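Local atomic coordinates of putative uncharacterized protein (Paracoccus denitrificans, PDB entry 3DML), a protein that probably exchanges thiols and disulfides in the periplasm as a thioredoxin-like oxidoreductase (SoxS) serving chemotrophic sulfur oxidation. Residues A[93-96]-A[97-100]; A[74-77]-A[78-81]. One frame throughout, in Å; residues are numbered along the deposited sequence.

Interaction 1 (A[93-96]-A[97-100])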
ATOM      1  N   GLU A  93       0.826  -0.680  -8.036  1.00 12.96           N
ATOM      2  CA  GLU A  93       2.193  -0.196  -8.171  1.00 14.00           C
ATOM      3  C   GLU A  93       2.154   1.216  -8.746  1.00 14.36           C
ATOM      4  O   GLU A  93       1.559   1.442  -9.798  1.00 14.75           O
ATOM      5  CB  GLU A  93       3.036  -1.147  -9.041  1.00 14.54           C
ATOM      6  CG  GLU A  93       3.103  -2.589  -8.450  1.00 16.52           C
ATOM      7  CD  GLU A  93       3.902  -3.567  -9.317  1.00 23.41           C
ATOM      8  OE1 GLU A  93       3.668  -3.590 -10.540  1.00 25.04           O
ATOM      9  OE2 GLU A  93       4.728  -4.359  -8.767  1.00 27.91           O
ATOM     10  N   GLY A  94       2.808   2.134  -8.050  1.00 13.99           N
ATOM     11  CA  GLY A  94       2.910   3.539  -8.461  1.00 14.32           C
ATOM     12  C   GLY A  94       1.839   4.435  -7.842  1.00 14.49           C
ATOM     13  O   GLY A  94       0.916   3.961  -7.160  1.00 15.08           O
ATOM     14  N   TYR A  95       1.991   5.735  -8.074  1.00 14.29           N
ATOM     15  CA  TYR A  95       1.082   6.739  -7.553  1.00 14.98           C
ATOM     16  C   TYR A  95       0.883   7.846  -8.602  1.00 16.09           C
ATOM     17  O   TYR A  95       1.524   8.900  -8.542  1.00 15.49           O
ATOM     18  CB  TYR A  95       1.575   7.294  -6.202  1.00 13.83           C
ATOM     19  CG  TYR A  95       0.698   8.427  -5.706  1.00 13.69           C
ATOM     20  CD1 TYR A  95      -0.677   8.240  -5.528  1.00 12.25           C
ATOM     21  CD2 TYR A  95       1.243   9.695  -5.435  1.00 14.15           C
ATOM     22  CE1 TYR A  95      -1.511   9.293  -5.092  1.00 11.02           C
ATOM     23  CE2 TYR A  95       0.422  10.754  -4.988  1.00 13.20           C
ATOM     24  CZ  TYR A  95      -0.954  10.530  -4.829  1.00 13.00           C
ATOM     25  OH  TYR A  95      -1.769  11.555  -4.426  1.00 11.69           O
ATOM     26  N   PRO A  96       0.017   7.587  -9.593  1.00 17.62           N
ATOM     27  CA  PRO A  96      -0.248   8.609 -10.626  1.00 18.74           C
ATOM     28  C   PRO A  96      -1.157   9.757 -10.166  1.00 19.33           C
ATOM     29  O   PRO A  96      -1.334  10.733 -10.907  1.00 20.51           O
ATOM     30  CB  PRO A  96      -0.904   7.820 -11.772  1.00 19.39           C
ATOM     31  CG  PRO A  96      -0.979   6.385 -11.326  1.00 19.11           C
ATOM     32  CD  PRO A  96      -0.717   6.335  -9.842  1.00 17.87           C
ATOM     33  N   GLY A  97      -1.686   9.680  -8.948  1.00 17.45           N
ATOM     34  CA  GLY A  97      -2.360  10.829  -8.347  1.00 15.84           C
ATOM     35  C   GLY A  97      -3.524  10.372  -7.512  1.00 15.19           C
ATOM     36  O   GLY A  97      -3.878   9.201  -7.545  1.00 13.52           O
ATOM     37  N   GLU A  98      -4.139  11.307  -6.782  1.00 15.07           N
ATOM     38  CA  GLU A  98      -5.151  10.959  -5.798  1.00 16.15           C
ATOM     39  C   GLU A  98      -6.278  10.196  -6.422  1.00 15.53           C
ATOM     40  O   GLU A  98      -6.717   9.199  -5.858  1.00 14.67           O
ATOM     41  CB  GLU A  98      -5.731  12.203  -5.098  1.00 16.52           C
ATOM     42  CG  GLU A  98      -4.745  12.900  -4.180  1.00 21.90           C
ATOM     43  CD  GLU A  98      -5.316  14.149  -3.519  1.00 25.26           C
ATOM     44  OE1 GLU A  98      -6.230  14.780  -4.094  1.00 29.23           O
ATOM     45  OE2 GLU A  98      -4.824  14.516  -2.425  1.00 30.88           O
ATOM     46  N   ASP A  99      -6.726  10.664  -7.593  1.00 15.21           N
ATOM     47  CA  ASP A  99      -7.923  10.122  -8.219  1.00 16.59           C
ATOM     48  C   ASP A  99      -7.687   8.731  -8.788  1.00 16.26           C
ATOM     49  O   ASP A  99      -8.611   8.036  -9.184  1.00 17.49           O
ATOM     50  CB  ASP A  99      -8.413  11.068  -9.329  1.00 16.37           C
ATOM     51  CG  ASP A  99      -8.971  12.374  -8.786  1.00 20.51           C
ATOM     52  OD1 ASP A  99      -8.753  12.658  -7.581  1.00 21.04           O
ATOM     53  OD2 ASP A  99      -9.621  13.120  -9.582  1.00 23.41           O
ATOM     54  N   PHE A 100      -6.435   8.345  -8.874  1.00 16.14           N
ATOM     55  CA  PHE A 100      -6.104   6.998  -9.324  1.00 16.71           C
ATOM     56  C   PHE A 100      -6.046   6.069  -8.123  1.00 15.93           C
ATOM     57  O   PHE A 100      -6.587   4.974  -8.149  1.00 16.50           O
ATOM     58  CB  PHE A 100      -4.801   7.044 -10.098  1.00 17.62           C
ATOM     59  CG  PHE A 100      -4.977   7.684 -11.435  1.00 20.21           C
ATOM     60  CD1 PHE A 100      -5.197   6.898 -12.565  1.00 22.31           C
ATOM     61  CD2 PHE A 100      -5.035   9.076 -11.544  1.00 22.23           C
ATOM     62  CE1 PHE A 100      -5.419   7.492 -13.803  1.00 22.77           C
ATOM     63  CE2 PHE A 100      -5.250   9.685 -12.776  1.00 23.50           C
ATOM     64  CZ  PHE A 100      -5.451   8.885 -13.907  1.00 21.22           C
TER

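Interaction 2 (A[74-77]-A[78-81])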
ATOM      1  N   VAL A  74       8.739  -7.042  -4.364  1.00 11.35           N
ATOM      2  CA  VAL A  74       8.457  -5.622  -4.632  1.00 12.31           C
ATOM      3  C   VAL A  74       9.619  -5.071  -5.462  1.00 13.56           C
ATOM      4  O   VAL A  74      10.767  -5.115  -5.014  1.00 14.18           O
ATOM      5  CB  VAL A  74       8.342  -4.804  -3.340  1.00 11.19           C
ATOM      6  CG1 VAL A  74       8.138  -3.319  -3.659  1.00 11.07           C
ATOM      7  CG2 VAL A  74       7.174  -5.331  -2.523  1.00 13.73           C
ATOM      8  N   THR A  75       9.323  -4.544  -6.649  1.00 14.70           N
ATOM      9  CA  THR A  75      10.377  -4.111  -7.549  1.00 16.08           C
ATOM     10  C   THR A  75      10.249  -2.627  -7.939  1.00 16.31           C
ATOM     11  O   THR A  75      11.110  -2.092  -8.676  1.00 17.10           O
ATOM     12  CB  THR A  75      10.379  -4.986  -8.809  1.00 17.18           C
ATOM     13  OG1 THR A  75       9.060  -5.001  -9.365  1.00 20.42           O
ATOM     14  CG2 THR A  75      10.770  -6.442  -8.444  1.00 19.83           C
ATOM     15  N   PHE A  76       9.211  -1.964  -7.426  1.00 14.22           N
ATOM     16  CA  PHE A  76       8.889  -0.599  -7.816  1.00 14.10           C
ATOM     17  C   PHE A  76       8.457   0.106  -6.557  1.00 13.49           C
ATOM     18  O   PHE A  76       7.826  -0.505  -5.714  1.00 13.83           O
ATOM     19  CB  PHE A  76       7.736  -0.560  -8.838  1.00 14.28           C
ATOM     20  CG  PHE A  76       7.473   0.818  -9.390  1.00 13.27           C
ATOM     21  CD1 PHE A  76       8.138   1.256 -10.537  1.00 15.68           C
ATOM     22  CD2 PHE A  76       6.563   1.672  -8.760  1.00 14.65           C
ATOM     23  CE1 PHE A  76       7.889   2.560 -11.045  1.00 16.47           C
ATOM     24  CE2 PHE A  76       6.311   2.966  -9.260  1.00 15.22           C
ATOM     25  CZ  PHE A  76       6.986   3.406 -10.386  1.00 13.87           C
ATOM     26  N   THR A  77       8.865   1.359  -6.383  1.00 13.04           N
ATOM     27  CA  THR A  77       8.318   2.174  -5.294  1.00 13.54           C
ATOM     28  C   THR A  77       7.677   3.462  -5.849  1.00 13.95           C
ATOM     29  O   THR A  77       8.229   4.071  -6.765  1.00 14.60           O
ATOM     30  CB  THR A  77       9.397   2.574  -4.269  1.00 13.20           C
ATOM     31  OG1 THR A  77      10.412   3.340  -4.919  1.00 13.82           O
ATOM     32  CG2 THR A  77      10.036   1.340  -3.619  1.00 12.97           C
ATOM     33  N   PRO A  78       6.519   3.881  -5.293  1.00 13.95           N
ATOM     34  CA  PRO A  78       5.785   3.212  -4.215  1.00 13.40           C
ATOM     35  C   PRO A  78       5.007   2.007  -4.731  1.00 13.63           C
ATOM     36  O   PRO A  78       4.468   2.030  -5.845  1.00 13.70           O
ATOM     37  CB  PRO A  78       4.807   4.294  -3.723  1.00 13.99           C
ATOM     38  CG  PRO A  78       4.575   5.156  -4.941  1.00 13.80           C
ATOM     39  CD  PRO A  78       5.814   5.089  -5.786  1.00 13.86           C
ATOM     40  N   THR A  79       4.958   0.952  -3.930  1.00 12.71           N
ATOM     41  CA  THR A  79       4.033  -0.157  -4.205  1.00 11.29           C
ATOM     42  C   THR A  79       3.154  -0.304  -2.976  1.00 10.98           C
ATOM     43  O   THR A  79       3.654  -0.262  -1.848  1.00 10.91           O
ATOM     44  CB  THR A  79       4.794  -1.482  -4.468  1.00 11.67           C
ATOM     45  OG1 THR A  79       5.479  -1.389  -5.723  1.00 12.20           O
ATOM     46  CG2 THR A  79       3.832  -2.691  -4.522  1.00 10.84           C
ATOM     47  N   PHE A  80       1.866  -0.509  -3.184  1.00 10.31           N
ATOM     48  CA  PHE A  80       0.941  -0.679  -2.074  1.00 10.77           C
ATOM     49  C   PHE A  80       0.390  -2.087  -2.138  1.00 11.00           C
ATOM     50  O   PHE A  80      -0.263  -2.429  -3.113  1.00 11.88           O
ATOM     51  CB  PHE A  80      -0.212   0.319  -2.176  1.00 10.75           C
ATOM     52  CG  PHE A  80       0.246   1.760  -2.248  1.00 11.37           C
ATOM     53  CD1 PHE A  80       0.416   2.496  -1.067  1.00 11.84           C
ATOM     54  CD2 PHE A  80       0.512   2.359  -3.479  1.00 13.23           C
ATOM     55  CE1 PHE A  80       0.832   3.830  -1.111  1.00 10.44           C
ATOM     56  CE2 PHE A  80       0.946   3.704  -3.554  1.00 10.96           C
ATOM     57  CZ  PHE A  80       1.106   4.435  -2.355  1.00 12.25           C
ATOM     58  N   VAL A  81       0.680  -2.903  -1.130  1.00 10.18           N
ATOM     59  CA  VAL A  81       0.223  -4.282  -1.161  1.00  9.85           C
ATOM     60  C   VAL A  81      -0.905  -4.459  -0.148  1.00 10.68           C
ATOM     61  O   VAL A  81      -0.727  -4.206   1.048  1.00 10.08           O
ATOM     62  CB  VAL A  81       1.348  -5.295  -0.850  1.00 10.17           C
ATOM     63  CG1 VAL A  81       0.788  -6.721  -0.912  1.00 11.44           C
ATOM     64  CG2 VAL A  81       2.505  -5.139  -1.847  1.00 10.66           C
TER
HETATM   65  O   HOH W   1       6.402  -3.770  -6.940  1.00 17.28           O

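Interaction 1 (A[93-96]-A[97-100])
Tyr95 and Gly97 meet in a CH-pi contact: Gly97 CA sits over one face of the phenol, 4.0 Å from the ring centroid of Tyr95 and 25° off its normal. The ring lies along the turn because CG of Tyr95 is anti to the backbone N (chi1 175°), which sends the phenol forward over the next residues; Tyr95 CE1 comes to 3.3 Å from Gly97 C. Only glycine fits easily at Gly97, whose positive phi would drive a beta carbon into Pro96 O.

At the far end of the ring, Tyr95 OH touches Glu98 CG at 3.3 Å, the two side chains running side by side with ring and carboxylate planes 60° apart. The hydroxyl's polar partner lies elsewhere, since it hydrogen-bonds Glu39 OE1. With an alanine here the ring and its hydroxyl are gone, which would probably leave Glu39 OE1 without this partner and open a gap beside Gly97 and Glu98.

A second, apolar contact lies on the outer side, where Pro96 CG meets Phe100 CB at 4.1 Å and Pro96 CB stands over a face of the Phe100 ring, toward its rim; a rigid pyrrolidine and a flat aromatic ring suit such a contact. Gly97 is the N-cap, and its carbonyl O accepts Phe100 N at 3.0 Å in the first turn of the helix.

The turn thus carries the chain from strand 87-93 into helix 98-112. Tyr95 reaches across to helix 31-39, meeting Trp36 edge-to-face and touching Arg35, while Glu98 touches Glu39 of the same helix.

Interaction 2 (A[74-77]-A[78-81])
The Phe76 ring meets Pro78 with its edge: the carbonyl O of Pro78 lies in the ring plane, 3.6 Å from Phe76 CD2, where the positive rim of the ring suits an oxygen. Thr79 OG1 also lies near this plane, beyond the edge, and Phe76 CE2 touches Pro78 CD at 4.1 Å. The turn holds the cis-proline of the thioredoxin fold, with a cis peptide bond between Thr77 and Pro78, as in thioredoxins, where this loop faces the CxxC motif. Proline suits the place because its peptide bond takes the cis form far more readily than others do. Here Pro78 touches Tyr32 and Cys33, and Thr77 touches Cys30 and Cys33, the cysteines being reduced in this structure. Thr77 OG1 hydrogen-bonds Gln27 NE2.

Just after the proline, Thr79 closes the bend with its hydroxyl. It turns OG1 to the side away from its own carbonyl carbon (chi1 -70°), back toward the preceding loop, where Val74 CG1 packs at 3.9 Å from Thr79 CB. Valine offers a compact branched surface there, and threonine a hydroxyl that can both give and take a hydrogen bond. Water 1 links the two arms by accepting from Thr75 N at 3.0 Å and donating to Thr79 OG1 at 2.8 Å. The hydroxyl spends its own proton on Phe76 O, a short 2.5 Å bond from Thr79 OG1 that arrives 45° out of the carbonyl plane, with a C=O...donor angle of 131°.

Overall arrangement
From the N terminus, the chain passes strand 20-26, helix 31-39 and strand 55-59 before reaching interaction 2, which closes the short bend leading into strand 79-84. Interaction 1 follows in series, after strand 87-93, and closes the turn into helix 98-112; the two neither nest nor cross. Although their centres are 12 Å apart, they touch, because strands 79-84 and 87-93 pair antiparallel and bring the two bends side by side. Gly94 N probably hydrogen-bonds Pro78 O, at 2.8 Å, and Gly94 CA packs against Phe76 CE2. Together they join the sheet's edge strand and the C-terminal helix to the region around helix 31-39 and its CxxC cysteines.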